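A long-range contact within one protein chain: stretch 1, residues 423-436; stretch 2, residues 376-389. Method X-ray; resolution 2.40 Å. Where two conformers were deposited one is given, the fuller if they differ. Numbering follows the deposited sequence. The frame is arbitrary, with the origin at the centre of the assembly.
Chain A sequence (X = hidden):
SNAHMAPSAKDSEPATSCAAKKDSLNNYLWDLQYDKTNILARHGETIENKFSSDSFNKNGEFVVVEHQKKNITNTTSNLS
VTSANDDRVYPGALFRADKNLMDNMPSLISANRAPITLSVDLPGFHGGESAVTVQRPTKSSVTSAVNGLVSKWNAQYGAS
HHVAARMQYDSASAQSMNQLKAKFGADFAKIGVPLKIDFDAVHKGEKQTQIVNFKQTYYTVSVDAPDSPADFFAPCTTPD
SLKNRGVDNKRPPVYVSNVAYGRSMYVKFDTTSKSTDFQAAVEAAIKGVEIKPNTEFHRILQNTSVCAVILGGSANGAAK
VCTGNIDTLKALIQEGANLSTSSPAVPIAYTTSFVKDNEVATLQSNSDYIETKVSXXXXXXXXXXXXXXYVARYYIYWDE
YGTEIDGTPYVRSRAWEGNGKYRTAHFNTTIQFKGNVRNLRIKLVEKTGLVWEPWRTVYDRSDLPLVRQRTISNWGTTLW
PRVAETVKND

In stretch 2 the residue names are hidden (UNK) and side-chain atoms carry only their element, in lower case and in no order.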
ATOM      1  N   ARG A 423      34.591   8.847  17.283  1.00 46.04           N
ATOM      2  CA  ARG A 423      35.322   7.803  16.573  1.00 52.69           C
ATOM      3  C   ARG A 423      36.795   8.189  16.547  1.00 53.08           C
ATOM      4  O   ARG A 423      37.143   9.280  16.080  1.00 52.81           O
ATOM      5  CB  ARG A 423      34.781   7.630  15.154  1.00 55.44           C
ATOM      6  CG  ARG A 423      33.265   7.521  15.074  1.00 54.93           C
ATOM      7  CD  ARG A 423      32.753   6.261  15.747  1.00 56.07           C
ATOM      8  NE  ARG A 423      31.294   6.213  15.771  1.00 61.19           N
ATOM      9  CZ  ARG A 423      30.584   5.296  16.420  1.00 64.43           C
ATOM     10  NH1 ARG A 423      31.194   4.340  17.111  1.00 74.25           N
ATOM     11  NH2 ARG A 423      29.259   5.334  16.381  1.00 64.65           N
ATOM     12  N   THR A 424      37.653   7.301  17.041  1.00 58.70           N
ATOM     13  CA  THR A 424      39.063   7.609  17.240  1.00 64.07           C
ATOM     14  C   THR A 424      39.947   6.629  16.477  1.00 61.00           C
ATOM     15  O   THR A 424      39.504   5.572  16.020  1.00 58.58           O
ATOM     16  CB  THR A 424      39.424   7.576  18.731  1.00 71.28           C
ATOM     17  OG1 THR A 424      40.829   7.818  18.887  1.00 79.98           O
ATOM     18  CG2 THR A 424      39.069   6.225  19.344  1.00 65.90           C
ATOM     19  N   ALA A 425      41.222   7.006  16.360  1.00 70.66           N
ATOM     20  CA  ALA A 425      42.250   6.177  15.739  1.00 76.30           C
ATOM     21  C   ALA A 425      41.738   5.544  14.451  1.00 66.14           C
ATOM     22  O   ALA A 425      41.418   6.258  13.495  1.00 67.36           O
ATOM     23  CB  ALA A 425      42.733   5.108  16.722  1.00 75.63           C
ATOM     24  N   HIS A 426      41.659   4.212  14.404  1.00 73.28           N
ATOM     25  CA  HIS A 426      41.096   3.499  13.264  1.00 74.25           C
ATOM     26  C   HIS A 426      39.761   2.905  13.691  1.00 70.04           C
ATOM     27  O   HIS A 426      39.711   2.035  14.567  1.00 66.71           O
ATOM     28  CB  HIS A 426      42.042   2.413  12.758  1.00 75.14           C
ATOM     29  CG  HIS A 426      41.644   1.850  11.428  1.00 77.83           C
ATOM     30  ND1 HIS A 426      40.735   0.823  11.297  1.00 77.46           N
ATOM     31  CD2 HIS A 426      42.020   2.183  10.171  1.00 78.67           C
ATOM     32  CE1 HIS A 426      40.575   0.540  10.017  1.00 71.25           C
ATOM     33  NE2 HIS A 426      41.343   1.351   9.312  1.00 73.26           N
ATOM     34  N   PHE A 427      38.685   3.391  13.081  1.00 64.15           N
ATOM     35  CA  PHE A 427      37.338   2.900  13.326  1.00 65.44           C
ATOM     36  C   PHE A 427      36.773   2.377  12.016  1.00 66.17           C
ATOM     37  O   PHE A 427      36.754   3.099  11.014  1.00 62.59           O
ATOM     38  CB  PHE A 427      36.448   4.011  13.897  1.00 61.71           C
ATOM     39  CG  PHE A 427      34.991   3.650  13.964  1.00 65.84           C
ATOM     40  CD1 PHE A 427      34.470   3.005  15.074  1.00 65.05           C
ATOM     41  CD2 PHE A 427      34.137   3.970  12.920  1.00 58.51           C
ATOM     42  CE1 PHE A 427      33.129   2.679  15.138  1.00 64.05           C
ATOM     43  CE2 PHE A 427      32.796   3.646  12.977  1.00 65.65           C
ATOM     44  CZ  PHE A 427      32.291   3.000  14.087  1.00 68.20           C
ATOM     45  N   ASN A 428      36.330   1.122  12.021  1.00 64.80           N
ATOM     46  CA  ASN A 428      35.791   0.484  10.829  1.00 64.10           C
ATOM     47  C   ASN A 428      34.493  -0.226  11.180  1.00 65.81           C
ATOM     48  O   ASN A 428      34.376  -0.834  12.250  1.00 57.71           O
ATOM     49  CB  ASN A 428      36.788  -0.513  10.229  1.00 62.42           C
ATOM     50  CG  ASN A 428      36.422  -0.927   8.818  1.00 61.07           C
ATOM     51  OD1 ASN A 428      35.776  -1.953   8.607  1.00 64.27           O
ATOM     52  ND2 ASN A 428      36.832  -0.124   7.843  1.00 62.01           N
ATOM     53  N   THR A 429      33.520  -0.145  10.277  1.00 70.51           N
ATOM     54  CA  THR A 429      32.238  -0.807  10.478  1.00 76.37           C
ATOM     55  C   THR A 429      31.449  -0.747   9.182  1.00 66.29           C
ATOM     56  O   THR A 429      31.644   0.157   8.363  1.00 57.11           O
ATOM     57  CB  THR A 429      31.433  -0.160  11.614  1.00 73.56           C
ATOM     58  OG1 THR A 429      30.249  -0.929  11.861  1.00 71.88           O
ATOM     59  CG2 THR A 429      31.036   1.270  11.259  1.00 65.65           C
ATOM     60  N   THR A 430      30.555  -1.717   9.010  1.00 68.42           N
ATOM     61  CA  THR A 430      29.636  -1.752   7.885  1.00 73.92           C
ATOM     62  C   THR A 430      28.208  -1.771   8.412  1.00 68.21           C
ATOM     63  O   THR A 430      27.920  -2.418   9.424  1.00 60.65           O
ATOM     64  CB  THR A 430      29.884  -2.976   6.992  1.00 76.75           C
ATOM     65  OG1 THR A 430      29.284  -4.135   7.580  1.00 85.52           O
ATOM     66  CG2 THR A 430      31.378  -3.220   6.814  1.00 67.41           C
ATOM     67  N   ILE A 431      27.321  -1.053   7.730  1.00 63.33           N
ATOM     68  CA  ILE A 431      25.927  -0.921   8.135  1.00 64.29           C
ATOM     69  C   ILE A 431      25.050  -1.567   7.073  1.00 59.37           C
ATOM     70  O   ILE A 431      25.304  -1.414   5.874  1.00 55.95           O
ATOM     71  CB  ILE A 431      25.535   0.559   8.337  1.00 65.02           C
ATOM     72  CG1 ILE A 431      26.440   1.215   9.385  1.00 70.01           C
ATOM     73  CG2 ILE A 431      24.075   0.674   8.766  1.00 66.18           C
ATOM     74  CD1 ILE A 431      26.486   2.726   9.289  1.00 65.37           C
ATOM     75  N   GLN A 432      24.023  -2.286   7.515  1.00 66.14           N
ATOM     76  CA  GLN A 432      23.061  -2.912   6.618  1.00 67.67           C
ATOM     77  C   GLN A 432      21.817  -2.044   6.493  1.00 58.72           C
ATOM     78  O   GLN A 432      21.345  -1.468   7.478  1.00 57.33           O
ATOM     79  CB  GLN A 432      22.665  -4.303   7.114  1.00 69.94           C
ATOM     80  CG  GLN A 432      23.317  -5.432   6.347  1.00 70.81           C
ATOM     81  CD  GLN A 432      22.651  -6.770   6.592  1.00 80.39           C
ATOM     82  OE1 GLN A 432      21.443  -6.844   6.817  1.00 73.01           O
ATOM     83  NE2 GLN A 432      23.439  -7.839   6.549  1.00 86.28           N
ATOM     84  N   PHE A 433      21.285  -1.960   5.275  1.00 66.62           N
ATOM     85  CA  PHE A 433      20.097  -1.167   4.991  1.00 66.54           C
ATOM     86  C   PHE A 433      19.099  -2.003   4.211  1.00 65.58           C
ATOM     87  O   PHE A 433      19.461  -2.640   3.217  1.00 62.50           O
ATOM     88  CB  PHE A 433      20.448   0.093   4.194  1.00 58.38           C
ATOM     89  CG  PHE A 433      21.165   1.134   4.993  1.00 58.61           C
ATOM     90  CD1 PHE A 433      20.493   1.867   5.955  1.00 57.96           C
ATOM     91  CD2 PHE A 433      22.509   1.387   4.782  1.00 61.99           C
ATOM     92  CE1 PHE A 433      21.148   2.828   6.695  1.00 63.74           C
ATOM     93  CE2 PHE A 433      23.170   2.351   5.518  1.00 62.28           C
ATOM     94  CZ  PHE A 433      22.488   3.073   6.477  1.00 56.28           C
ATOM     95  N   LYS A 434      17.847  -1.996   4.661  1.00 70.47           N
ATOM     96  CA  LYS A 434      16.767  -2.533   3.847  1.00 66.50           C
ATOM     97  C   LYS A 434      16.758  -1.834   2.493  1.00 61.56           C
ATOM     98  O   LYS A 434      17.013  -0.630   2.397  1.00 66.28           O
ATOM     99  CB  LYS A 434      15.424  -2.341   4.552  1.00 67.00           C
ATOM    100  CG  LYS A 434      15.286  -3.123   5.848  1.00 76.05           C
ATOM    101  CD  LYS A 434      14.398  -2.392   6.844  1.00 87.73           C
ATOM    102  CE  LYS A 434      14.341  -3.123   8.174  1.00 94.79           C
ATOM    103  NZ  LYS A 434      14.225  -2.182   9.324  1.00 86.38           N
ATOM    104  N   GLY A 435      16.470  -2.597   1.441  1.00 65.72           N
ATOM    105  CA  GLY A 435      16.482  -2.040   0.100  1.00 64.21           C
ATOM    106  C   GLY A 435      15.429  -0.978  -0.147  1.00 62.23           C
ATOM    107  O   GLY A 435      15.483  -0.309  -1.187  1.00 61.83           O
ATOM    108  N   ASN A 436      14.484  -0.798   0.776  1.00 61.21           N
ATOM    109  CA  ASN A 436      13.392   0.150   0.592  1.00 62.60           C
ATOM    110  C   ASN A 436      13.635   1.497   1.260  1.00 56.05           C
ATOM    111  O   ASN A 436      12.821   2.409   1.080  1.00 49.47           O
ATOM    112  CB  ASN A 436      12.079  -0.446   1.118  1.00 57.46           C
ATOM    113  CG  ASN A 436      12.193  -0.957   2.542  1.00 65.94           C
ATOM    114  OD1 ASN A 436      13.037  -0.500   3.314  1.00 61.40           O
ATOM    115  ND2 ASN A 436      11.343  -1.914   2.896  1.00 67.83           N
ATOM    116  N   UNK A 376      10.278  -6.597  -5.082  1.00 58.02           N
ATOM    117  CA  UNK A 376      11.464  -7.050  -4.373  1.00 58.00           C
ATOM    118  C   UNK A 376      12.420  -5.888  -4.152  1.00 59.97           C
ATOM    119  O   UNK A 376      12.433  -4.922  -4.918  1.00 54.98           O
ATOM    120  c   UNK A 376      12.180  -8.162  -5.148  1.00 58.88           C
ATOM    121  o   UNK A 376      12.809  -7.648  -6.310  1.00 63.35           O
ATOM    122  N   UNK A 377      13.233  -5.990  -3.104  0.61 69.31           N
ATOM    123  CA  UNK A 377      14.307  -5.027  -2.918  0.61 64.95           C
ATOM    124  C   UNK A 377      15.515  -5.726  -2.318  0.61 69.65           C
ATOM    125  O   UNK A 377      15.383  -6.590  -1.445  0.61 63.93           O
ATOM    126  c   UNK A 377      11.938  -4.017  -0.447  0.61 56.38           C
ATOM    127  o   UNK A 377      11.683  -5.032   3.041  0.61 52.67           O
ATOM    128  c   UNK A 377      11.399  -4.306   0.791  0.61 55.35           C
ATOM    129  c   UNK A 377      14.104  -4.606   0.350  0.61 60.47           C
ATOM    130  c   UNK A 377      13.572  -4.898   1.592  0.61 55.98           C
ATOM    131  c   UNK A 377      12.220  -4.743   1.807  0.61 56.86           C
ATOM    132  c   UNK A 377      13.878  -3.837  -2.049  0.61 61.09           C
ATOM    133  c   UNK A 377      13.296  -4.173  -0.693  0.61 60.62           C
ATOM    134  N   UNK A 378      16.689  -5.344  -2.811  1.00 70.75           N
ATOM    135  CA  UNK A 378      17.966  -5.924  -2.413  1.00 68.49           C
ATOM    136  C   UNK A 378      18.622  -5.001  -1.394  1.00 62.91           C
ATOM    137  O   UNK A 378      18.902  -3.835  -1.697  1.00 64.29           O
ATOM    138  c   UNK A 378      20.230  -6.748  -3.300  1.00 76.92           C
ATOM    139  n   UNK A 378      19.321  -9.801  -6.359  1.00 81.51           N
ATOM    140  c   UNK A 378      20.065  -9.185  -5.450  1.00 92.19           C
ATOM    141  c   UNK A 378      21.016  -7.082  -4.562  1.00 73.41           C
ATOM    142  n   UNK A 378      20.646  -9.891  -4.488  1.00 93.65           N
ATOM    143  c   UNK A 378      18.873  -6.130  -3.625  1.00 74.37           C
ATOM    144  n   UNK A 378      20.224  -7.866  -5.508  1.00 94.59           N
ATOM    145  N   UNK A 379      18.860  -5.518  -0.192  1.00 64.36           N
ATOM    146  CA  UNK A 379      19.453  -4.706   0.861  1.00 66.00           C
ATOM    147  C   UNK A 379      20.859  -4.265   0.467  1.00 65.58           C
ATOM    148  O   UNK A 379      21.550  -4.932  -0.308  1.00 65.42           O
ATOM    149  o   UNK A 379      20.936  -7.053   1.092  1.00 76.66           O
ATOM    150  c   UNK A 379      20.230  -6.801   2.069  1.00 73.99           C
ATOM    151  c   UNK A 379      19.487  -5.483   2.179  1.00 66.86           C
ATOM    152  n   UNK A 379      20.075  -7.650   3.080  1.00 78.23           N
ATOM    153  N   UNK A 380      21.280  -3.118   1.011  1.00 69.70           N
ATOM    154  CA  UNK A 380      22.567  -2.538   0.704  1.00 69.60           C
ATOM    155  C   UNK A 380      23.426  -2.379   1.951  1.00 65.33           C
ATOM    156  O   UNK A 380      22.960  -2.538   3.087  1.00 61.14           O
ATOM    157  N   UNK A 381      24.698  -2.052   1.722  1.00 69.21           N
ATOM    158  CA  UNK A 381      25.686  -1.955   2.787  1.00 65.26           C
ATOM    159  C   UNK A 381      26.421  -0.623   2.710  1.00 65.26           C
ATOM    160  O   UNK A 381      26.739  -0.142   1.619  1.00 61.74           O
ATOM    161  c   UNK A 381      24.943  -7.008   3.146  1.00 77.39           C
ATOM    162  c   UNK A 381      25.450  -6.354   4.246  1.00 75.50           C
ATOM    163  o   UNK A 381      24.383  -8.257   3.295  1.00 74.41           O
ATOM    164  c   UNK A 381      26.010  -5.099   4.100  1.00 71.29           C
ATOM    165  c   UNK A 381      24.998  -6.419   1.900  1.00 77.13           C
ATOM    166  c   UNK A 381      26.696  -3.110   2.704  1.00 67.17           C
ATOM    167  c   UNK A 381      26.078  -4.482   2.859  1.00 71.60           C
ATOM    168  c   UNK A 381      25.563  -5.164   1.762  1.00 75.06           C
ATOM    169  N   UNK A 382      26.690  -0.037   3.877  1.00 64.13           N
ATOM    170  CA  UNK A 382      27.490   1.177   4.002  1.00 58.91           C
ATOM    171  C   UNK A 382      28.681   0.883   4.900  1.00 58.86           C
ATOM    172  O   UNK A 382      28.504   0.439   6.039  1.00 54.25           O
ATOM    173  c   UNK A 382      27.472   3.559   5.027  1.00 49.25           C
ATOM    174  c   UNK A 382      28.188   4.199   3.850  1.00 53.61           C
ATOM    175  c   UNK A 382      26.582   4.572   5.724  1.00 53.78           C
ATOM    176  c   UNK A 382      26.667   2.333   4.577  1.00 55.49           C
ATOM    177  N   UNK A 383      29.885   1.143   4.397  1.00 56.80           N
ATOM    178  CA  UNK A 383      31.120   0.895   5.130  1.00 63.38           C
ATOM    179  C   UNK A 383      31.793   2.221   5.458  1.00 53.67           C
ATOM    180  O   UNK A 383      31.964   3.070   4.577  1.00 56.57           O
ATOM    181  c   UNK A 383      32.061   0.002   4.313  1.00 63.60           C
ATOM    182  c   UNK A 383      33.476  -0.018   4.903  1.00 62.34           C
ATOM    183  o   UNK A 383      31.543  -1.334   4.276  1.00 59.35           O
ATOM    184  N   UNK A 384      32.170   2.395   6.720  1.00 54.25           N
ATOM    185  CA  UNK A 384      32.879   3.583   7.179  1.00 64.33           C
ATOM    186  C   UNK A 384      34.279   3.186   7.623  1.00 58.10           C
ATOM    187  O   UNK A 384      34.438   2.287   8.453  1.00 55.17           O
ATOM    188  c   UNK A 384      30.210   5.383   7.179  1.00 57.17           C
ATOM    189  c   UNK A 384      30.619   4.381   8.245  1.00 54.21           C
ATOM    190  c   UNK A 384      30.062   4.783   9.600  1.00 57.32           C
ATOM    191  c   UNK A 384      32.140   4.253   8.340  1.00 60.39           C
ATOM    192  N   UNK A 385      35.290   3.856   7.071  1.00 58.34           N
ATOM    193  CA  UNK A 385      36.682   3.624   7.448  1.00 62.30           C
ATOM    194  C   UNK A 385      37.303   4.965   7.816  1.00 55.65           C
ATOM    195  O   UNK A 385      37.496   5.821   6.947  1.00 50.10           O
ATOM    196  c   UNK A 385      37.461   2.949   6.318  1.00 63.31           C
ATOM    197  o   UNK A 385      38.844   1.920   7.961  1.00 70.09           O
ATOM    198  o   UNK A 385      39.735   2.318   5.994  1.00 72.18           O
ATOM    199  c   UNK A 385      38.774   2.354   6.791  1.00 70.53           C
ATOM    200  N   UNK A 386      37.616   5.141   9.098  1.00 60.40           N
ATOM    201  CA  UNK A 386      38.159   6.391   9.626  1.00 57.87           C
ATOM    202  C   UNK A 386      39.602   6.153  10.058  1.00 61.39           C
ATOM    203  O   UNK A 386      39.853   5.567  11.115  1.00 60.01           O
ATOM    204  n   UNK A 386      38.717   8.972  11.066  1.00 66.37           N
ATOM    205  c   UNK A 386      37.981   7.945  11.617  1.00 62.33           C
ATOM    206  c   UNK A 386      38.028   8.128  12.958  1.00 56.74           C
ATOM    207  n   UNK A 386      38.785   9.250  13.189  1.00 57.21           N
ATOM    208  c   UNK A 386      39.189   9.741  12.031  1.00 61.02           C
ATOM    209  c   UNK A 386      37.308   6.895  10.788  1.00 58.55           C
ATOM    210  N   UNK A 387      40.548   6.610   9.237  1.00 62.71           N
ATOM    211  CA  UNK A 387      41.968   6.502   9.558  1.00 71.77           C
ATOM    212  C   UNK A 387      42.616   7.882   9.527  1.00 66.00           C
ATOM    213  O   UNK A 387      43.545   8.126   8.751  1.00 68.42           O
ATOM    214  c   UNK A 387      43.198   2.341   5.315  1.00 94.96           C
ATOM    215  n   UNK A 387      42.925   1.044   5.265  1.00 88.85           N
ATOM    216  c   UNK A 387      42.672   5.545   8.586  1.00 77.34           C
ATOM    217  n   UNK A 387      44.155   2.840   4.543  1.00 99.21           N
ATOM    218  n   UNK A 387      42.518   3.134   6.137  1.00 86.69           N
ATOM    219  c   UNK A 387      41.874   5.224   7.326  1.00 75.51           C
ATOM    220  c   UNK A 387      42.746   4.573   6.259  1.00 84.78           C
ATOM    221  N   UNK A 388      42.137   8.785  10.367  1.00 64.27           N
ATOM    222  CA  UNK A 388      42.616  10.159  10.367  1.00 66.62           C
ATOM    223  C   UNK A 388      43.066  10.597  11.742  1.00 57.84           C
ATOM    224  O   UNK A 388      42.466  10.229  12.752  1.00 57.63           O
ATOM    225  N   UNK A 389      44.131  11.398  11.769  1.00 53.39           N
ATOM    226  CA  UNK A 389      44.688  11.892  13.023  1.00 62.50           C
ATOM    227  C   UNK A 389      43.778  12.948  13.638  1.00 62.10           C
ATOM    228  O   UNK A 389      44.149  14.123  13.726  1.00 57.22           O
ATOM    229  c   UNK A 389      46.089  12.466  12.796  1.00 57.85           C
TER
HETATM  230  O   HOH W   1      17.634  -1.193  -3.104  1.00 56.02           O

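Position 376 carries one carbon followed by one oxygen and lies out of reach of stretch 1; it is Ser-376. At 377 one carbon leads to a six-carbon ring bearing an oxygen, the pattern of tyrosine. The ring of Tyr-377 lies against the turn after the partner strand: CB of Asn-436 sits over its face, 4.1 Å from the centroid, in a CH-pi contact. Position 378 has three carbons, a nitrogen, and a carbon with two more nitrogens. This guanidinium identifies Arg-378, whose side chain points away; its carbonyl O instead accepts from a water at 3.3 Å that also donates to Gly-435 O at 3.0 Å.

Position 379 has two carbons, the second bearing one oxygen and one nitrogen, hence Asn-379; its CB lies 3.0 Å from Phe-433 O. No side-chain atom is present at 380, so the residue is Gly-380. Its backbone makes a reciprocal pair with Phe-433, Gly-380 N to Phe-433 O at 2.9 Å and Phe-433 N to Gly-380 O at 2.8 Å.

Position 381 again has one carbon, a six-carbon ring and an oxygen. Tyr-381 packs beside Gln-432, its CE1 3.1 Å from Gln-432 CG. At 382 four carbons fork at the second, and chi1 near 168° with chi2 near 63° fits a leucine. Leu-382 meets two apolar neighbours, with its CB 3.6 Å from Phe-433 CE2 and its CD2 4.0 Å from Ile-431 CD1. One carbon carrying an oxygen and a carbon marks 383 as Thr-383; its OG1 is 3.2 Å from Thr-430 CG2 and is hydrogen-bonded elsewhere in the structure. Position 384 repeats the four forked carbons. Leu-384 places CD1 4.1 Å from Ile-431 CD1 and 4.5 Å from Phe-427 CE2, at the edge of that ring.

At 385 two carbons are present, the second bearing two oxygens; an asparagine would have one oxygen and one nitrogen there, so the residue is Asp-385. Its OD1 accepts from Asn-428 ND2 at 2.9 Å. Position 386 bears one carbon and a five-membered ring of three carbons and two nitrogens: His-386, with Ala-425 O over one face of the ring. Position 387 has three carbons, a nitrogen, and a carbon carrying two more nitrogens, and its CB lies 3.8 Å from His-426 CD2; it is Arg-387. Its NE forms a salt bridge with Asp-385 OD2 at 2.9 Å, a weak hydrogen bond by angle. Position 388 lacks side-chain atoms and is Gly-388; 389 has a single carbon, Ala-389, and makes no contact.

The strands run antiparallel, and paired backbone bonds recur at every second residue, from Gly-380 with Phe-433 to His-386 with Phe-427. Between these pairs, alpha carbons approach carbonyls, as at Thr-430 CA to Leu-382 O, 3.1 Å. The face holding Phe-427, Ile-431, Phe-433, Leu-382 and Leu-384 is mostly apolar but includes Thr-429 and His-386; the other carries mainly polar residues, with Asn-428 to Asp-385 its one side-chain hydrogen bond across the stretches. The backbone thus sets the register.

Stretch 2 (376-389) SYRNGYLTLDHRGA
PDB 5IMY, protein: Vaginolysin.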